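Local coordinates for protein putative metal-dependent hydrolase (Parabacteroides distasonis ATCC 8503, PDB 3KL7) that binds two zinc ions and is probably a metal-dependent hydrolase of the metallo-beta-lactamase superfamily, its substrate not established, at residues V127-T132 against G161-I166; H73-H78 against R142-G147. All blocks are in the same frame, centred on the assembly; numbering follows the deposited sequence.

Interaction 1: V127-T132 against G161-I166; sequences VPAYNT and GDTEDI. With ZN (zinc ion), chain C; ZN (zinc ion), chain D.
Glu164 and the loop residues Tyr130 to Thr132 hold each other by backbone and side chain. Glu164 N donates to Tyr130 O at 3.0 Å, from above the carbonyl plane. Glu164 OE1 takes two donors, over opposite faces of its carboxylate. Asn131 ND2 meets Glu164 OE1 from one face at 3.0 Å, with OE1 close to the amide plane. Thr132 N meets Glu164 OE1 from the opposite face at 2.8 Å, more bent at 137°. Glu164 OE2 bonds to Thr133. Ile166 CG2 makes a CH-pi contact, 3.6 Å from the centroid of the Tyr130 ring. Tyr130 CB points away, but chi1 of 60°, with CG between the backbone N and the carbonyl carbon, swings the ring back over Ile166. Ile166 CG2 also presses on Thr132 CG2 at a tight 3.5 Å.

Farther out, Tyr130 OH bonds to Glu168, and Asp165 forms a salt bridge with Lys195. Asn131 OD1 bonds to ND1 of the zinc ligand His140, a second-shell bond that probably fixes the rotation of the imidazole. Asp162 OD2 bridges the two zinc ions, 2.3 Å from that of chain C and 2.1 Å from that of chain D, as in the dinuclear site of the metallo-beta-lactamase fold.

Interaction 2: H73-H78 against R142-G147; sequences HEHGDH and RHRDNG. With ZN (zinc ion), chain C; ZN (zinc ion), chain D.
Arg144 and Asp145 pack as a pair against His73, Glu74 and His75 of the HxHxDH zinc-binding motif of the metallo-beta-lactamase fold. The arginine chain runs extended to CD, then bends (chi3 68°). This turns its guanidinium back onto the neighbouring aspartate. The grip is side-on: Arg144 NE bonds to Asp145 OD1 at 2.7 Å and Arg144 NH2 to Asp145 OD2 at 2.8 Å, a salt bridge with two hydrogen bonds. The carboxylate lies against His73, whose CB is 3.2 Å from Asp145 CG. There chi1 of 66° sets the His73 ring obliquely alongside the carboxylate, and His73 NE2 binds the zinc ion of chain C.

Glu74 OE1 lies over one guanidinium face, offset toward the rim, 3.6 Å from Arg144 NE. No N-H points at it, so this long salt bridge is one of charge alone. The polar end of Glu74 has a stronger partner in Asn99. The His75 ring stands almost perpendicular to the guanidinium, at 86°. Arg144 NH2 comes within 3.6 Å of His75 NE2, with no direct bond. His75 ND1 binds the same zinc ion as His73. His75 NE2 donates to a water at 2.7 Å, and that water also accepts from Arg144 NH1 at 3.0 Å.

How the interactions relate
Interactions 1 and 2 have centres 10 Å apart and meet at the dinuclear zinc site. Their segments alternate along the chain: 73-78, 127-132, 142-147, 161-166. Strands 123-128 and 146-152 are antiparallel neighbours in the same sheet, where Val127 O and Gly147 N approach to 2.7 Å, a probable hydrogen bond. Segment 73-78 follows strand 68-71 of the other sheet, so interaction 2 joins the two sheets at the metal site. Interaction 1 joins the end of strand 123-128 and the loop after it to the loop after strand 155-159. Together they supply five zinc-binding residues, and His140 and His209 complete the two sites. Water 1 bridges the metals, consistent with the hydrolase role assigned to the family.

Interaction 1: V127-T132 against G161-I166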
loop_
_atom_site.group_PDB
_atom_site.type_symbol
_atom_site.label_atom_id
_atom_site.label_comp_id
_atom_site.label_asym_id
_atom_site.label_seq_id
_atom_site.Cartn_x
_atom_site.Cartn_y
_atom_site.Cartn_z
ATOM N N VAL A 127 6.541 -1.075 -8.196
ATOM C CA VAL A 127 7.894 -0.835 -7.779
ATOM C C VAL A 127 8.325 -1.989 -6.849
ATOM O O VAL A 127 7.487 -2.744 -6.377
ATOM C CB VAL A 127 8.019 0.541 -7.068
ATOM C CG1 VAL A 127 7.825 1.704 -8.095
ATOM C CG2 VAL A 127 7.006 0.649 -5.919
ATOM N N PRO A 128 9.637 -2.133 -6.612
ATOM C CA PRO A 128 10.092 -3.242 -5.801
ATOM C C PRO A 128 9.681 -3.139 -4.333
ATOM O O PRO A 128 9.450 -2.044 -3.814
ATOM C CB PRO A 128 11.631 -3.184 -5.944
ATOM C CG PRO A 128 11.886 -2.309 -7.103
ATOM C CD PRO A 128 10.758 -1.351 -7.149
ATOM N N ALA A 129 9.586 -4.285 -3.688
ATOM C CA ALA A 129 9.318 -4.361 -2.286
ATOM C C ALA A 129 9.932 -5.708 -1.790
ATOM O O ALA A 129 9.390 -6.792 -2.095
ATOM C CB ALA A 129 7.808 -4.306 -2.030
ATOM N N TYR A 130 11.071 -5.624 -1.056
ATOM C CA TYR A 130 11.816 -6.834 -0.598
ATOM C C TYR A 130 12.703 -6.567 0.625
ATOM O O TYR A 130 12.967 -5.405 0.999
ATOM C CB TYR A 130 12.692 -7.386 -1.723
ATOM C CG TYR A 130 13.738 -6.404 -2.222
ATOM C CD1 TYR A 130 13.410 -5.431 -3.169
ATOM C CD2 TYR A 130 15.053 -6.446 -1.747
ATOM C CE1 TYR A 130 14.356 -4.525 -3.630
ATOM C CE2 TYR A 130 16.004 -5.550 -2.196
ATOM C CZ TYR A 130 15.649 -4.579 -3.145
ATOM O OH TYR A 130 16.596 -3.673 -3.605
ATOM N N ASN A 131 13.171 -7.651 1.238
ATOM C CA ASN A 131 13.988 -7.574 2.443
ATOM C C ASN A 131 15.444 -7.420 2.080
ATOM O O ASN A 131 15.920 -8.013 1.114
ATOM C CB ASN A 131 13.791 -8.833 3.295
ATOM C CG ASN A 131 12.450 -8.846 4.025
ATOM O OD1 ASN A 131 11.468 -9.460 3.552
ATOM N ND2 ASN A 131 12.390 -8.158 5.178
ATOM N N THR A 132 16.161 -6.624 2.855
ATOM C CA THR A 132 17.589 -6.412 2.607
ATOM C C THR A 132 18.467 -7.112 3.673
ATOM O O THR A 132 19.621 -7.426 3.416
ATOM C CB THR A 132 17.895 -4.946 2.576
ATOM O OG1 THR A 132 17.455 -4.351 3.803
ATOM C CG2 THR A 132 17.152 -4.277 1.403
ATOM N N GLY A 161 3.775 -1.913 0.373
ATOM C CA GLY A 161 3.635 -3.355 0.632
ATOM C C GLY A 161 4.642 -3.773 1.714
ATOM O O GLY A 161 4.926 -2.987 2.625
ATOM N N ASP A 162 5.187 -4.994 1.613
ATOM C CA ASP A 162 6.158 -5.489 2.613
ATOM C C ASP A 162 7.600 -5.395 2.089
ATOM O O ASP A 162 7.967 -6.070 1.144
ATOM C CB ASP A 162 5.820 -6.928 3.039
ATOM C CG ASP A 162 4.609 -6.990 3.986
ATOM O OD1 ASP A 162 4.064 -5.900 4.357
ATOM O OD2 ASP A 162 4.213 -8.107 4.373
ATOM N N THR A 163 8.400 -4.531 2.729
ATOM C CA THR A 163 9.748 -4.227 2.257
ATOM C C THR A 163 10.620 -3.696 3.396
ATOM O O THR A 163 10.136 -3.380 4.462
ATOM C CB THR A 163 9.690 -3.173 1.143
ATOM O OG1 THR A 163 11.020 -2.892 0.648
ATOM C CG2 THR A 163 9.030 -1.881 1.659
ATOM N N GLU A 164 11.906 -3.618 3.162
ATOM C CA GLU A 164 12.796 -2.906 4.059
ATOM C C GLU A 164 13.223 -1.609 3.365
ATOM O O GLU A 164 12.664 -1.250 2.308
ATOM C CB GLU A 164 14.004 -3.808 4.468
ATOM C CG GLU A 164 13.680 -4.703 5.698
ATOM C CD GLU A 164 14.802 -5.647 6.083
ATOM O OE1 GLU A 164 15.000 -6.654 5.364
ATOM O OE2 GLU A 164 15.471 -5.393 7.137
ATOM N N ASP A 165 14.179 -0.891 3.948
ATOM C CA ASP A 165 14.615 0.397 3.386
ATOM C C ASP A 165 15.511 0.174 2.186
ATOM O O ASP A 165 16.719 0.414 2.236
ATOM C CB ASP A 165 15.331 1.245 4.447
ATOM C CG ASP A 165 16.484 0.491 5.130
ATOM O OD1 ASP A 165 16.318 -0.710 5.426
ATOM O OD2 ASP A 165 17.546 1.110 5.373
ATOM N N ILE A 166 14.911 -0.266 1.095
ATOM C CA ILE A 166 15.665 -0.659 -0.088
ATOM C C ILE A 166 16.178 0.567 -0.843
ATOM O O ILE A 166 15.576 1.645 -0.752
ATOM C CB ILE A 166 14.812 -1.553 -1.016
ATOM C CG1 ILE A 166 13.520 -0.818 -1.475
ATOM C CG2 ILE A 166 14.470 -2.833 -0.320
ATOM C CD1 ILE A 166 12.780 -1.539 -2.586
HETATM ZN ZN ZN C . 4.530 -10.289 3.733
HETATM ZN ZN ZN D . 2.646 -8.655 5.645
HETATM O O HOH W 1 2.904 -10.582 4.929
#

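Interaction 2: H73-H78 against R142-G147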
loop_
_atom_site.group_PDB
_atom_site.type_symbol
_atom_site.label_atom_id
_atom_site.label_comp_id
_atom_site.label_asym_id
_atom_site.label_seq_id
_atom_site.Cartn_x
_atom_site.Cartn_y
_atom_site.Cartn_z
ATOM N N HIS A 73 1.320 -8.728 -2.536
ATOM C CA HIS A 73 1.972 -10.046 -2.559
ATOM C C HIS A 73 1.116 -11.102 -1.903
ATOM O O HIS A 73 0.047 -10.797 -1.372
ATOM C CB HIS A 73 3.388 -9.992 -1.926
ATOM C CG HIS A 73 3.397 -9.683 -0.458
ATOM N ND1 HIS A 73 2.949 -8.485 0.054
ATOM C CD2 HIS A 73 3.833 -10.406 0.600
ATOM C CE1 HIS A 73 3.091 -8.494 1.370
ATOM N NE2 HIS A 73 3.622 -9.650 1.726
ATOM N N GLU A 74 1.612 -12.348 -1.924
ATOM C CA GLU A 74 0.793 -13.551 -1.735
ATOM C C GLU A 74 0.559 -14.003 -0.287
ATOM O O GLU A 74 -0.254 -14.876 -0.048
ATOM C CB GLU A 74 1.440 -14.711 -2.500
ATOM C CG GLU A 74 2.652 -15.306 -1.804
ATOM C CD GLU A 74 3.580 -16.014 -2.748
ATOM O OE1 GLU A 74 4.402 -15.333 -3.411
ATOM O OE2 GLU A 74 3.503 -17.259 -2.822
ATOM N N HIS A 75 1.281 -13.417 0.665
ATOM C CA HIS A 75 1.131 -13.792 2.081
ATOM C C HIS A 75 -0.315 -13.603 2.573
ATOM O O HIS A 75 -1.025 -12.706 2.123
ATOM C CB HIS A 75 2.109 -12.982 2.966
ATOM C CG HIS A 75 3.548 -13.386 2.811
ATOM N ND1 HIS A 75 4.590 -12.544 3.107
ATOM C CD2 HIS A 75 4.110 -14.537 2.376
ATOM C CE1 HIS A 75 5.733 -13.160 2.876
ATOM N NE2 HIS A 75 5.471 -14.366 2.421
ATOM N N GLY A 76 -0.727 -14.458 3.511
ATOM C CA GLY A 76 -2.145 -14.526 3.984
ATOM C C GLY A 76 -2.707 -13.275 4.663
ATOM O O GLY A 76 -3.912 -13.078 4.696
ATOM N N ASP A 77 -1.827 -12.432 5.205
ATOM C CA ASP A 77 -2.251 -11.155 5.783
ATOM C C ASP A 77 -2.325 -10.028 4.694
ATOM O O ASP A 77 -2.368 -8.825 5.010
ATOM C CB ASP A 77 -1.323 -10.740 6.948
ATOM C CG ASP A 77 0.136 -10.557 6.517
ATOM O OD1 ASP A 77 0.673 -11.430 5.816
ATOM O OD2 ASP A 77 0.734 -9.550 6.900
ATOM N N HIS A 78 -2.351 -10.451 3.428
ATOM C CA HIS A 78 -2.465 -9.528 2.263
ATOM C C HIS A 78 -3.382 -10.103 1.153
ATOM O O HIS A 78 -4.187 -9.371 0.556
ATOM C CB HIS A 78 -1.085 -9.272 1.665
ATOM C CG HIS A 78 -0.175 -8.504 2.564
ATOM N ND1 HIS A 78 -0.030 -7.138 2.481
ATOM C CD2 HIS A 78 0.632 -8.910 3.576
ATOM C CE1 HIS A 78 0.832 -6.734 3.403
ATOM N NE2 HIS A 78 1.246 -7.791 4.080
ATOM N N ARG A 142 13.656 -10.539 -3.397
ATOM C CA ARG A 142 13.679 -9.576 -4.457
ATOM C C ARG A 142 12.877 -10.019 -5.708
ATOM O O ARG A 142 12.849 -11.185 -6.053
ATOM C CB ARG A 142 15.138 -9.297 -4.841
ATOM C CG ARG A 142 15.316 -8.041 -5.537
ATOM C CD ARG A 142 16.762 -7.639 -5.625
ATOM N NE ARG A 142 16.879 -6.268 -6.135
ATOM C CZ ARG A 142 18.001 -5.545 -6.134
ATOM N NH1 ARG A 142 19.133 -6.055 -5.656
ATOM N NH2 ARG A 142 17.989 -4.302 -6.619
ATOM N N HIS A 143 12.238 -9.049 -6.353
ATOM C CA HIS A 143 11.488 -9.245 -7.645
ATOM C C HIS A 143 10.094 -9.865 -7.469
ATOM O O HIS A 143 9.167 -9.546 -8.228
ATOM C CB HIS A 143 12.305 -10.069 -8.687
ATOM C CG HIS A 143 13.681 -9.531 -8.950
ATOM N ND1 HIS A 143 13.911 -8.226 -9.330
ATOM C CD2 HIS A 143 14.899 -10.129 -8.900
ATOM C CE1 HIS A 143 15.212 -8.039 -9.496
ATOM N NE2 HIS A 143 15.834 -9.178 -9.242
ATOM N N ARG A 144 9.946 -10.741 -6.473
ATOM C CA ARG A 144 8.704 -11.506 -6.298
ATOM C C ARG A 144 7.463 -10.640 -6.044
ATOM O O ARG A 144 6.388 -10.936 -6.550
ATOM C CB ARG A 144 8.863 -12.517 -5.168
ATOM C CG ARG A 144 7.789 -13.572 -5.144
ATOM C CD ARG A 144 7.823 -14.345 -3.862
ATOM N NE ARG A 144 7.433 -13.507 -2.736
ATOM C CZ ARG A 144 7.502 -13.882 -1.461
ATOM N NH1 ARG A 144 7.950 -15.101 -1.139
ATOM N NH2 ARG A 144 7.121 -13.044 -0.507
ATOM N N ASP A 145 7.631 -9.561 -5.276
ATOM C CA ASP A 145 6.500 -8.773 -4.779
ATOM C C ASP A 145 6.529 -7.299 -5.265
ATOM O O ASP A 145 7.555 -6.792 -5.730
ATOM C CB ASP A 145 6.494 -8.796 -3.237
ATOM C CG ASP A 145 6.526 -10.237 -2.650
ATOM O OD1 ASP A 145 6.114 -11.194 -3.357
ATOM O OD2 ASP A 145 6.947 -10.398 -1.468
ATOM N N ASN A 146 5.391 -6.625 -5.124
ATOM C CA ASN A 146 5.231 -5.243 -5.601
ATOM C C ASN A 146 4.887 -4.297 -4.515
ATOM O O ASN A 146 4.115 -4.614 -3.612
ATOM C CB ASN A 146 4.075 -5.155 -6.623
ATOM C CG ASN A 146 4.375 -5.848 -7.919
ATOM O OD1 ASN A 146 5.544 -5.971 -8.338
ATOM N ND2 ASN A 146 3.326 -6.309 -8.580
ATOM N N GLY A 147 5.449 -3.114 -4.598
ATOM C CA GLY A 147 4.800 -1.929 -4.047
ATOM C C GLY A 147 4.101 -1.272 -5.244
ATOM O O GLY A 147 4.371 -1.659 -6.381
HETATM ZN ZN ZN C . 4.530 -10.289 3.733
HETATM ZN ZN ZN D . 2.646 -8.655 5.645
HETATM O O HOH W 2 7.522 -15.957 1.661
HETATM O O HOH W 1 2.904 -10.582 4.929
#